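Local structure of effector protein Lem4 (lpg1101) (Legionella pneumophila subsp. pneumophila, 6CGK) at residues A[24-28]-A[152-156]; A[27-31]-A[67-71]; A[34-38]-A[95-100]; A[92-96]-A[129-135]. The protein acts as a membrane-associated protein tyrosine phosphatase of the haloacid dehalogenase superfamily, a translocated Legionella effector that may also bind small GTPases. The protein carries 1 engineered substitution. One frame throughout, in Å; residues are numbered along the deposited sequence. Where two conformers were deposited one is given.

Interaction 1 of 4, residues A[24-28]-A[152-156]; sequences FDGTI and ICDDD. With MG (magnesium ion), chain C; PO4 (phosphate ion), chain B.
Asp25 and Asp155 meet through a magnesium ion. The backbone O of Asp25 binds the magnesium at 2.0 Å, and OD1 of Asp155 binds it at 2.3 Å. With Asp25 O and Asp155 OD1 only 3.0 Å apart, two acceptors face each other; the shared metal accounts for the approach. A phosphate oxygen, two waters and the OD1 of engineered Asn23 complete six ligands. The Asp155 carboxylate binds through one oxygen, and its OD2 instead accepts from one of the metal-bound waters. The other such water donates to Asp154 OD1 at 2.8 Å, which makes Asp154 a second-shell residue here.

Residues 23-27 carry the first haloacid dehalogenase motif, Asp-x-Asp-Gly-Thr in the family, with the first position changed to Asn in this chain; the acidic pair Asp154-Asp155 corresponds to the fourth. Together they form the metal site of the HAD domain of Lem4.

The Asp25 side chain leads away from 152-156, its OD2 hydrogen-bonded to Asn96 ND2, while its backbone N donates to phosphate O1 at 2.9 Å (167°). Thr27 reaches back across the contact. Its OG1, whose main partner is Asn23, takes a weak bond from Asp155 N at 3.1 Å with an angle of only 124°. The methyl CG2, anti to the backbone N, lies 3.8 Å from Cys153 CB. Farther out, Asp156 N donates to Asp154 OD1 at 2.9 Å from above the carboxylate plane, an Asx turn. Phe24 O accepts from both Thr27 N and Ile28 N, so the chain turns directly after the metal-binding carbonyl of Asp25.

Interaction 2 of 4, residues A[27-31]-A[67-71]; sequences TITGA and KIKIT
Backbone bonds between 27-31 and 67-71 frame Thr29 and Ile70. Thr71 N donates to Ile28 O at 3.1 Å with a nearly straight N-H (164°), approaching close to the direction of the C=O bond. Gly30 N reaches Lys69 O at 3.3 Å, less directly (137°), with the donor tilted 27° from the carbonyl plane. Flanked by these two bonds, Thr29 and Ile70 form a single antiparallel bridge, as a non-hydrogen-bonded pair. Two CA-H...O contacts reuse the same acceptors: Ile70 CA lies 3.5 Å from Ile28 O, and Thr29 CA 3.3 Å from Lys69 O.

The bridge pins the two ends of an insertion that follows the first family motif and contains helices 40-46, 51-55 and 58-62, consistent with the C1 cap position of haloacid dehalogenases.

Apolar contacts gather at both ends. Ile28 and Ile70 lie side by side and point the same way, their CG2 methyls 3.8 Å apart. Toward 31, the CB of Ala31 meets Lys67 CG at 3.8 Å; beyond CG the lysine chain runs extended to a salt bridge with Glu35.

Among the polar side chains, Thr71 OG1 caps Ala74 N at the start of helix 72-82. A water 2.6 Å from Thr71 OG1 also donates to Thr27 O, bridging the segments. Thr29 OG1 accepts from Gly26 N and, weakly, from Ala31 N.

Interaction 3 of 4, residues A[34-38]-A[95-100]; sequences KEVIS and RNHENY. With PO4 (phosphate ion), chain B.
Asn96 OD1 accepts from His97 N at 2.6 Å (152°), with the N-H in the carbonyl plane on a lone pair, and the same oxygen is met by Ile37 CD1 at 3.6 Å. The amide's other end, ND2, donates to Asp25 OD2. With a donor held at OD1 and an acceptor at ND2, the flip of the amide is fixed. Asn96 CG stands anti to the backbone N (chi1 -151°), an arrangement that brings the amide nearer to 34-38.

Ile37 runs past Asn96 in the opposite sense. Its CG1 is anti to the backbone N (chi1 -175°), and the terminal CD1 touches Arg95 O and the amide. Val36, in one of its two deposited conformers, lays CG1 3.7 Å from Asn96 ND2 and 3.9 Å from Tyr100 CE2, crossing both side chains at about a right angle; for the other conformer these contacts are doubtful.

Segment 34-38 belongs to the inserted region ahead of helix 40-46, and 95-100 is the turn after strand 89-93 that starts helix 98-107, with His97 at the N-cap. The contact therefore sets part of the probable cap against the loop that binds the phosphate, where Arg95 N donates to phosphate O2 at 2.8 Å, almost straight. The Arg95 guanidinium has its salt-bridge partner in Asp159.

A further bridge is made by water. One molecule, in the plane of the His97 ring at its edge, lies 2.7 Å from His97 NE2 and donates to Ile37 O.

Interaction 4 of 4, residues A[92-96]-A[129-135]; sequences IISRN and GEDKYKA. With PO4 (phosphate ion), chain B.
Lys132 crosses Arg95 at about a right angle, its NZ above one face of the guanidinium and displaced toward the rim. The like-charged Arg95 NH1 and Lys132 NZ stand 4.2 Å apart without bonding to each other, gathered by anions. Asp159 bridges both side chains, and Lys132 NZ also donates to phosphate O2 at 3.1 Å. The lysine reaches the phosphate because its chain bends at chi2 (-61°) and chi4. A water in the guanidinium plane links Arg95 NE, weakly, with Glu130 O.

Ile93 points toward helix 132-140 and slides past Lys132 in the opposite direction. Its CG2 rests 3.9 Å from Ala135 CB. Ser94 instead turns away from 129-135. With OG anti to the backbone N (chi1 174°), it donates to phosphate O1 at 2.5 Å and accepts from Asn96 N at 2.9 Å (162°), an ST turn that orients the hydroxyl. Its backbone O meets Gly129 CA at 3.3 Å in a CA-H...O contact.

Asp131 OD1 accepts from Lys134 N, capping the helix that presents Lys132. A serine that follows Ile93 of the parallel sheet and a helix-borne lysine, converging on phosphate, correspond to motifs II and III of the haloacid dehalogenase active site.

Overall arrangement
After strand 19-23 the chain enters 24-28, and interaction 1 closes the longest loop, back to the end of strand 150-154; the other three lie within its span. Interaction 2 starts from the same stretch and closes the short loop that holds helices 40-46, 51-55 and 58-62. From within that loop, 34-38 reaches forward to 95-100, so interactions 2 and 3 cross. Interaction 4 begins at strand 89-93, overlapping interaction 3 at Arg95 and Asn96, and brings in helix 132-140. Interactions 1, 3 and 4 converge on the phosphate, joining three central strands of the parallel sheet to the inserted region.

Interaction 1 of 4, residues A[24-28]-A[152-156]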
loop_
_atom_site.group_PDB
_atom_site.type_symbol
_atom_site.label_atom_id
_atom_site.label_comp_id
_atom_site.label_asym_id
_atom_site.label_seq_id
_atom_site.Cartn_x
_atom_site.Cartn_y
_atom_site.Cartn_z
ATOM N N PHE A 24 4.258 2.352 1.560
ATOM C CA PHE A 24 3.559 2.893 2.735
ATOM C C PHE A 24 4.160 4.207 3.231
ATOM O O PHE A 24 3.526 5.255 3.105
ATOM C CB PHE A 24 3.540 1.883 3.887
ATOM C CG PHE A 24 2.711 2.328 5.063
ATOM C CD1 PHE A 24 1.313 2.264 4.990
ATOM C CD2 PHE A 24 3.309 2.790 6.219
ATOM C CE1 PHE A 24 0.536 2.674 6.091
ATOM C CE2 PHE A 24 2.542 3.209 7.324
ATOM C CZ PHE A 24 1.149 3.152 7.248
ATOM N N ASP A 25 5.383 4.187 3.777
ATOM C CA ASP A 25 5.928 5.401 4.386
ATOM C C ASP A 25 6.230 6.429 3.307
ATOM O O ASP A 25 6.977 6.152 2.359
ATOM C CB ASP A 25 7.221 5.107 5.150
ATOM C CG ASP A 25 7.003 4.180 6.318
ATOM O OD1 ASP A 25 6.197 4.523 7.195
ATOM O OD2 ASP A 25 7.632 3.103 6.347
ATOM N N GLY A 26 5.668 7.613 3.458
ATOM C CA GLY A 26 5.910 8.705 2.541
ATOM C C GLY A 26 4.977 8.728 1.360
ATOM O O GLY A 26 4.950 9.723 0.622
ATOM N N THR A 27 4.237 7.647 1.148
ATOM C CA THR A 27 3.269 7.530 0.072
ATOM C C THR A 27 1.859 7.587 0.641
ATOM O O THR A 27 1.121 8.541 0.385
ATOM C CB THR A 27 3.499 6.222 -0.692
ATOM O OG1 THR A 27 4.835 6.220 -1.202
ATOM C CG2 THR A 27 2.543 6.092 -1.845
ATOM N N ILE A 28 1.494 6.594 1.450
ATOM C CA ILE A 28 0.249 6.660 2.208
ATOM C C ILE A 28 0.369 7.620 3.398
ATOM O O ILE A 28 -0.611 8.287 3.741
ATOM C CB ILE A 28 -0.157 5.241 2.632
ATOM C CG1 ILE A 28 -0.651 4.466 1.394
ATOM C CG2 ILE A 28 -1.250 5.257 3.710
ATOM C CD1 ILE A 28 -0.602 2.974 1.556
ATOM N N ILE A 152 1.071 1.981 -9.512
ATOM C CA ILE A 152 2.193 1.904 -8.574
ATOM C C ILE A 152 2.471 3.305 -8.086
ATOM O O ILE A 152 2.716 4.203 -8.902
ATOM C CB ILE A 152 3.467 1.343 -9.225
ATOM C CG1 ILE A 152 3.254 -0.074 -9.741
ATOM C CG2 ILE A 152 4.665 1.461 -8.253
ATOM C CD1 ILE A 152 4.485 -0.590 -10.521
ATOM N N CYS A 153 2.451 3.489 -6.769
ATOM C CA CYS A 153 2.808 4.755 -6.138
ATOM C C CYS A 153 3.947 4.542 -5.151
ATOM O O CYS A 153 3.861 3.674 -4.272
ATOM C CB CYS A 153 1.608 5.366 -5.415
ATOM S SG CYS A 153 0.286 5.758 -6.550
ATOM N N ASP A 154 5.015 5.332 -5.297
ATOM C CA ASP A 154 6.130 5.295 -4.362
ATOM C C ASP A 154 6.734 6.688 -4.264
ATOM O O ASP A 154 6.815 7.406 -5.262
ATOM C CB ASP A 154 7.184 4.278 -4.810
ATOM C CG ASP A 154 8.008 3.742 -3.667
ATOM O OD1 ASP A 154 8.419 4.530 -2.794
ATOM O OD2 ASP A 154 8.254 2.519 -3.646
ATOM N N ASP A 155 7.147 7.070 -3.056
ATOM C CA ASP A 155 7.843 8.342 -2.882
ATOM C C ASP A 155 9.346 8.233 -3.132
ATOM O O ASP A 155 10.019 9.264 -3.258
ATOM C CB ASP A 155 7.619 8.883 -1.480
ATOM C CG ASP A 155 8.165 7.955 -0.419
ATOM O OD1 ASP A 155 7.771 6.779 -0.450
ATOM O OD2 ASP A 155 8.983 8.389 0.424
ATOM N N ASP A 156 9.889 7.022 -3.159
ATOM C CA ASP A 156 11.293 6.793 -3.465
ATOM C C ASP A 156 11.355 6.365 -4.930
ATOM O O ASP A 156 10.859 5.290 -5.290
ATOM C CB ASP A 156 11.878 5.741 -2.522
ATOM C CG ASP A 156 13.395 5.658 -2.595
ATOM O OD1 ASP A 156 13.945 5.822 -3.701
ATOM O OD2 ASP A 156 14.037 5.429 -1.546
HETATM MG MG MG C . 8.217 5.164 1.091
HETATM P P PO4 B . 8.424 2.096 3.032
HETATM O O1 PO4 B . 6.957 1.835 3.329
HETATM O O2 PO4 B . 9.102 0.972 2.255
HETATM O O3 PO4 B . 9.117 2.259 4.377
HETATM O O4 PO4 B . 8.581 3.418 2.310
HETATM O O HOH W 1 9.524 4.274 -0.264
HETATM O O HOH W 2 9.746 6.225 1.947
#

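Interaction 2 of 4, residues A[27-31]-A[67-71]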
loop_
_atom_site.group_PDB
_atom_site.type_symbol
_atom_site.label_atom_id
_atom_site.label_comp_id
_atom_site.label_asym_id
_atom_site.label_seq_id
_atom_site.Cartn_x
_atom_site.Cartn_y
_atom_site.Cartn_z
ATOM N N THR A 27 4.237 7.647 1.148
ATOM C CA THR A 27 3.269 7.530 0.072
ATOM C C THR A 27 1.859 7.587 0.641
ATOM O O THR A 27 1.121 8.541 0.385
ATOM C CB THR A 27 3.499 6.222 -0.692
ATOM O OG1 THR A 27 4.835 6.220 -1.202
ATOM C CG2 THR A 27 2.543 6.092 -1.845
ATOM N N ILE A 28 1.494 6.594 1.450
ATOM C CA ILE A 28 0.249 6.660 2.208
ATOM C C ILE A 28 0.369 7.620 3.398
ATOM O O ILE A 28 -0.611 8.287 3.741
ATOM C CB ILE A 28 -0.157 5.241 2.632
ATOM C CG1 ILE A 28 -0.651 4.466 1.394
ATOM C CG2 ILE A 28 -1.250 5.257 3.710
ATOM C CD1 ILE A 28 -0.602 2.974 1.556
ATOM N N THR A 29 1.553 7.735 4.027
ATOM C CA THR A 29 1.765 8.710 5.090
ATOM C C THR A 29 2.517 9.922 4.556
ATOM O O THR A 29 2.945 9.967 3.402
ATOM C CB THR A 29 2.558 8.117 6.259
ATOM O OG1 THR A 29 3.939 7.964 5.865
ATOM C CG2 THR A 29 2.023 6.775 6.674
ATOM N N GLY A 30 2.715 10.909 5.434
ATOM C CA GLY A 30 3.444 12.096 5.048
ATOM C C GLY A 30 4.920 12.091 5.384
ATOM O O GLY A 30 5.548 13.156 5.356
ATOM N N ALA A 31 5.502 10.939 5.710
ATOM C CA ALA A 31 6.889 10.896 6.172
ATOM C C ALA A 31 7.631 9.731 5.537
ATOM O O ALA A 31 7.185 8.581 5.640
ATOM C CB ALA A 31 6.957 10.770 7.688
ATOM N N LYS A 67 3.110 14.798 10.046
ATOM C CA LYS A 67 3.788 14.172 8.912
ATOM C C LYS A 67 3.735 12.659 8.996
ATOM O O LYS A 67 3.765 11.977 7.962
ATOM C CB LYS A 67 5.251 14.623 8.830
ATOM C CG LYS A 67 6.178 13.883 9.806
ATOM C CD LYS A 67 7.666 14.297 9.699
ATOM C CE LYS A 67 8.548 13.481 10.681
ATOM N NZ LYS A 67 10.022 13.764 10.618
ATOM N N ILE A 68 3.687 12.098 10.206
ATOM C CA ILE A 68 3.721 10.640 10.277
ATOM C C ILE A 68 2.370 10.004 10.008
ATOM O O ILE A 68 2.305 8.785 9.811
ATOM C CB ILE A 68 4.240 10.122 11.630
ATOM C CG1 ILE A 68 3.189 10.291 12.715
ATOM C CG2 ILE A 68 5.542 10.805 11.985
ATOM C CD1 ILE A 68 3.240 9.194 13.755
ATOM N N LYS A 69 1.288 10.782 9.992
ATOM C CA LYS A 69 -0.029 10.168 9.840
ATOM C C LYS A 69 -0.346 9.815 8.386
ATOM O O LYS A 69 0.189 10.390 7.440
ATOM C CB LYS A 69 -1.105 11.101 10.378
ATOM C CG LYS A 69 -0.868 11.513 11.839
ATOM C CD LYS A 69 -1.894 12.525 12.339
ATOM C CE LYS A 69 -1.657 12.888 13.812
ATOM N NZ LYS A 69 -2.798 13.735 14.311
ATOM N N ILE A 70 -1.266 8.862 8.227
ATOM C CA ILE A 70 -1.908 8.641 6.932
ATOM C C ILE A 70 -2.549 9.953 6.491
ATOM O O ILE A 70 -3.168 10.662 7.301
ATOM C CB ILE A 70 -2.931 7.501 7.047
ATOM C CG1 ILE A 70 -2.201 6.211 7.425
ATOM C CG2 ILE A 70 -3.695 7.325 5.753
ATOM C CD1 ILE A 70 -3.015 4.969 7.384
ATOM N N THR A 71 -2.315 10.341 5.240
ATOM C CA THR A 71 -2.807 11.652 4.864
ATOM C C THR A 71 -4.296 11.553 4.615
ATOM O O THR A 71 -4.824 10.478 4.335
ATOM C CB THR A 71 -2.121 12.199 3.613
ATOM O OG1 THR A 71 -2.579 11.474 2.472
ATOM C CG2 THR A 71 -0.598 12.102 3.731
HETATM O O HOH W 3 -0.838 10.951 0.624
#

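Interaction 3 of 4, residues A[34-38]-A[95-100]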
loop_
_atom_site.group_PDB
_atom_site.type_symbol
_atom_site.label_atom_id
_atom_site.label_comp_id
_atom_site.label_asym_id
_atom_site.label_seq_id
_atom_site.Cartn_x
_atom_site.Cartn_y
_atom_site.Cartn_z
ATOM N N LYS A 34 12.688 6.517 6.231
ATOM C CA LYS A 34 13.915 6.711 6.997
ATOM C C LYS A 34 13.658 7.487 8.277
ATOM O O LYS A 34 14.338 7.267 9.287
ATOM C CB LYS A 34 14.975 7.430 6.149
ATOM N N GLU A 35 12.695 8.394 8.272
ATOM C CA GLU A 35 12.489 9.199 9.465
ATOM C C GLU A 35 11.451 8.621 10.402
ATOM O O GLU A 35 11.127 9.259 11.412
ATOM C CB GLU A 35 12.142 10.643 9.098
ATOM C CG GLU A 35 11.029 10.865 8.119
ATOM C CD GLU A 35 11.128 12.251 7.497
ATOM O OE1 GLU A 35 11.968 12.437 6.592
ATOM O OE2 GLU A 35 10.389 13.163 7.927
ATOM N N VAL A 36 10.976 7.408 10.147
ATOM C CA VAL A 36 9.972 6.780 10.993
ATOM C C VAL A 36 10.380 5.370 11.411
ATOM O O VAL A 36 10.034 4.904 12.497
ATOM C CB VAL A 36 8.610 6.775 10.267
ATOM C CG1 VAL A 36 7.805 5.555 10.641
ATOM C CG2 VAL A 36 7.842 8.050 10.628
ATOM N N ILE A 37 11.110 4.659 10.539
ATOM C CA ILE A 37 11.356 3.240 10.810
ATOM C C ILE A 37 11.987 3.027 12.193
ATOM O O ILE A 37 11.624 2.088 12.916
ATOM C CB ILE A 37 12.208 2.609 9.690
ATOM C CG1 ILE A 37 12.324 1.116 9.944
ATOM C CG2 ILE A 37 13.595 3.236 9.610
ATOM C CD1 ILE A 37 10.988 0.420 9.785
ATOM N N SER A 38 12.894 3.906 12.602
ATOM C CA SER A 38 13.564 3.782 13.892
ATOM C C SER A 38 12.926 4.621 14.969
ATOM O O SER A 38 13.542 4.822 16.025
ATOM C CB SER A 38 15.036 4.182 13.794
ATOM O OG SER A 38 15.712 3.238 12.998
ATOM N N ARG A 95 9.053 -1.510 3.639
ATOM C CA ARG A 95 10.104 -1.951 4.551
ATOM C C ARG A 95 9.749 -1.723 6.023
ATOM O O ARG A 95 10.597 -2.016 6.888
ATOM C CB ARG A 95 11.434 -1.222 4.300
ATOM C CG ARG A 95 11.891 -1.134 2.891
ATOM C CD ARG A 95 13.307 -0.578 2.835
ATOM N NE ARG A 95 13.784 -0.503 1.455
ATOM C CZ ARG A 95 13.578 0.535 0.648
ATOM N NH1 ARG A 95 12.902 1.597 1.081
ATOM N NH2 ARG A 95 14.055 0.511 -0.590
ATOM N N ASN A 96 8.561 -1.219 6.310
ATOM C CA ASN A 96 8.146 -1.017 7.692
ATOM C C ASN A 96 7.508 -2.306 8.230
ATOM O O ASN A 96 7.327 -3.295 7.521
ATOM C CB ASN A 96 7.190 0.177 7.777
ATOM C CG ASN A 96 7.269 0.889 9.116
ATOM O OD1 ASN A 96 7.444 0.253 10.148
ATOM N ND2 ASN A 96 7.215 2.214 9.086
ATOM N N HIS A 97 7.191 -2.289 9.512
ATOM C CA HIS A 97 6.637 -3.440 10.218
ATOM C C HIS A 97 5.168 -3.620 9.900
ATOM O O HIS A 97 4.414 -2.646 9.846
ATOM C CB HIS A 97 6.744 -3.229 11.734
ATOM C CG HIS A 97 8.137 -3.015 12.220
ATOM N ND1 HIS A 97 9.036 -4.046 12.382
ATOM C CD2 HIS A 97 8.783 -1.883 12.589
ATOM C CE1 HIS A 97 10.181 -3.559 12.835
ATOM N NE2 HIS A 97 10.055 -2.247 12.966
ATOM N N GLU A 98 4.762 -4.887 9.745
ATOM C CA GLU A 98 3.366 -5.212 9.487
ATOM C C GLU A 98 2.445 -4.624 10.544
ATOM O O GLU A 98 1.332 -4.158 10.234
ATOM C CB GLU A 98 3.204 -6.726 9.465
ATOM C CG GLU A 98 1.828 -7.121 9.019
ATOM C CD GLU A 98 1.696 -8.612 8.842
ATOM O OE1 GLU A 98 2.734 -9.308 8.826
ATOM O OE2 GLU A 98 0.552 -9.091 8.717
ATOM N N ASN A 99 2.842 -4.726 11.809
ATOM C CA ASN A 99 1.930 -4.259 12.859
ATOM C C ASN A 99 1.859 -2.743 12.927
ATOM O O ASN A 99 0.853 -2.183 13.407
ATOM C CB ASN A 99 2.336 -4.858 14.199
ATOM C CG ASN A 99 1.986 -6.323 14.263
ATOM O OD1 ASN A 99 1.003 -6.746 13.636
ATOM N ND2 ASN A 99 2.795 -7.117 14.978
ATOM N N TYR A 100 2.898 -2.047 12.483
ATOM C CA TYR A 100 2.790 -0.589 12.429
ATOM C C TYR A 100 1.823 -0.188 11.322
ATOM O O TYR A 100 0.985 0.710 11.500
ATOM C CB TYR A 100 4.167 0.021 12.193
ATOM C CG TYR A 100 4.211 1.533 12.163
ATOM C CD1 TYR A 100 4.106 2.271 13.352
ATOM C CD2 TYR A 100 4.371 2.220 10.953
ATOM C CE1 TYR A 100 4.174 3.663 13.334
ATOM C CE2 TYR A 100 4.447 3.602 10.919
ATOM C CZ TYR A 100 4.344 4.323 12.124
ATOM O OH TYR A 100 4.436 5.701 12.122
HETATM P P PO4 B . 8.424 2.096 3.032
HETATM O O1 PO4 B . 6.957 1.835 3.329
HETATM O O2 PO4 B . 9.102 0.972 2.255
HETATM O O3 PO4 B . 9.117 2.259 4.377
HETATM O O4 PO4 B . 8.581 3.418 2.310
HETATM O O HOH W 4 11.799 -0.437 13.985
#

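Interaction 4 of 4, residues A[92-96]-A[129-135]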
loop_
_atom_site.group_PDB
_atom_site.type_symbol
_atom_site.label_atom_id
_atom_site.label_comp_id
_atom_site.label_asym_id
_atom_site.label_seq_id
_atom_site.Cartn_x
_atom_site.Cartn_y
_atom_site.Cartn_z
ATOM N N ILE A 92 0.062 -3.475 -0.340
ATOM C CA ILE A 92 1.009 -2.541 0.288
ATOM C C ILE A 92 2.373 -3.223 0.375
ATOM O O ILE A 92 2.490 -4.351 0.878
ATOM C CB ILE A 92 0.526 -2.077 1.670
ATOM C CG1 ILE A 92 -0.741 -1.223 1.497
ATOM C CG2 ILE A 92 1.667 -1.317 2.365
ATOM C CD1 ILE A 92 -1.380 -0.740 2.846
ATOM N N ILE A 93 3.406 -2.583 -0.173
ATOM C CA ILE A 93 4.751 -3.152 -0.145
ATOM C C ILE A 93 5.635 -2.169 0.611
ATOM O O ILE A 93 5.765 -1.004 0.209
ATOM C CB ILE A 93 5.327 -3.434 -1.547
ATOM C CG1 ILE A 93 4.379 -4.343 -2.337
ATOM C CG2 ILE A 93 6.719 -4.072 -1.416
ATOM C CD1 ILE A 93 4.956 -4.736 -3.729
ATOM N N SER A 94 6.231 -2.622 1.705
ATOM C CA SER A 94 6.853 -1.656 2.608
ATOM C C SER A 94 7.998 -2.303 3.362
ATOM O O SER A 94 7.915 -3.471 3.746
ATOM C CB SER A 94 5.819 -1.111 3.610
ATOM O OG SER A 94 6.428 -0.275 4.591
ATOM N N ARG A 95 9.053 -1.510 3.639
ATOM C CA ARG A 95 10.104 -1.951 4.551
ATOM C C ARG A 95 9.749 -1.723 6.023
ATOM O O ARG A 95 10.597 -2.016 6.888
ATOM C CB ARG A 95 11.434 -1.222 4.300
ATOM C CG ARG A 95 11.891 -1.134 2.891
ATOM C CD ARG A 95 13.307 -0.578 2.835
ATOM N NE ARG A 95 13.784 -0.503 1.455
ATOM C CZ ARG A 95 13.578 0.535 0.648
ATOM N NH1 ARG A 95 12.902 1.597 1.081
ATOM N NH2 ARG A 95 14.055 0.511 -0.590
ATOM N N ASN A 96 8.561 -1.219 6.310
ATOM C CA ASN A 96 8.146 -1.017 7.692
ATOM C C ASN A 96 7.508 -2.306 8.230
ATOM O O ASN A 96 7.327 -3.295 7.521
ATOM C CB ASN A 96 7.190 0.177 7.777
ATOM C CG ASN A 96 7.269 0.889 9.116
ATOM O OD1 ASN A 96 7.444 0.253 10.148
ATOM N ND2 ASN A 96 7.215 2.214 9.086
ATOM N N GLY A 129 8.638 -7.228 1.891
ATOM C CA GLY A 129 8.711 -5.824 1.546
ATOM C C GLY A 129 10.113 -5.261 1.559
ATOM O O GLY A 129 10.302 -4.101 1.179
ATOM N N GLU A 130 11.089 -6.052 2.004
ATOM C CA GLU A 130 12.487 -5.638 1.992
ATOM C C GLU A 130 13.100 -5.723 0.604
ATOM O O GLU A 130 14.221 -5.259 0.408
ATOM C CB GLU A 130 13.287 -6.481 2.982
ATOM C CG GLU A 130 12.750 -6.328 4.430
ATOM C CD GLU A 130 13.602 -7.011 5.486
ATOM O OE1 GLU A 130 14.830 -6.730 5.599
ATOM O OE2 GLU A 130 13.055 -7.853 6.222
ATOM N N ASP A 131 12.395 -6.307 -0.370
ATOM C CA ASP A 131 12.934 -6.456 -1.727
ATOM C C ASP A 131 11.728 -6.207 -2.625
ATOM O O ASP A 131 10.995 -7.153 -2.911
ATOM C CB ASP A 131 13.539 -7.838 -1.937
ATOM C CG ASP A 131 14.249 -7.987 -3.288
ATOM O OD1 ASP A 131 13.920 -7.249 -4.241
ATOM O OD2 ASP A 131 15.159 -8.848 -3.407
ATOM N N LYS A 132 11.488 -4.930 -2.975
ATOM C CA LYS A 132 10.237 -4.559 -3.652
ATOM C C LYS A 132 10.138 -5.216 -5.020
ATOM O O LYS A 132 9.044 -5.605 -5.455
ATOM C CB LYS A 132 10.138 -3.040 -3.838
ATOM C CG LYS A 132 10.359 -2.162 -2.620
ATOM C CD LYS A 132 9.377 -2.421 -1.530
ATOM C CE LYS A 132 9.624 -1.482 -0.326
ATOM N NZ LYS A 132 9.446 -0.021 -0.639
ATOM N N TYR A 133 11.254 -5.280 -5.741
ATOM C CA TYR A 133 11.268 -5.972 -7.023
ATOM C C TYR A 133 10.778 -7.398 -6.858
ATOM O O TYR A 133 9.835 -7.826 -7.536
ATOM C CB TYR A 133 12.686 -5.928 -7.599
ATOM C CG TYR A 133 12.952 -6.748 -8.855
ATOM C CD1 TYR A 133 12.597 -6.267 -10.105
ATOM C CD2 TYR A 133 13.591 -7.977 -8.789
ATOM C CE1 TYR A 133 12.864 -7.001 -11.271
ATOM C CE2 TYR A 133 13.860 -8.726 -9.955
ATOM C CZ TYR A 133 13.492 -8.220 -11.183
ATOM O OH TYR A 133 13.754 -8.935 -12.345
ATOM N N LYS A 134 11.412 -8.155 -5.957
ATOM C CA LYS A 134 11.017 -9.545 -5.756
ATOM C C LYS A 134 9.587 -9.670 -5.236
ATOM O O LYS A 134 8.907 -10.655 -5.552
ATOM C CB LYS A 134 11.979 -10.221 -4.802
ATOM C CG LYS A 134 11.713 -11.681 -4.569
ATOM C CD LYS A 134 12.925 -12.320 -3.901
ATOM C CE LYS A 134 14.167 -12.263 -4.783
ATOM N NZ LYS A 134 15.365 -12.767 -4.053
ATOM N N ALA A 135 9.131 -8.708 -4.425
ATOM C CA ALA A 135 7.751 -8.738 -3.914
ATOM C C ALA A 135 6.743 -8.674 -5.057
ATOM O O ALA A 135 5.757 -9.431 -5.084
ATOM C CB ALA A 135 7.520 -7.564 -2.947
HETATM P P PO4 B . 8.424 2.096 3.032
HETATM O O1 PO4 B . 6.957 1.835 3.329
HETATM O O2 PO4 B . 9.102 0.972 2.255
HETATM O O3 PO4 B . 9.117 2.259 4.377
HETATM O O4 PO4 B . 8.581 3.418 2.310
HETATM O O HOH W 5 15.380 -3.434 2.200
#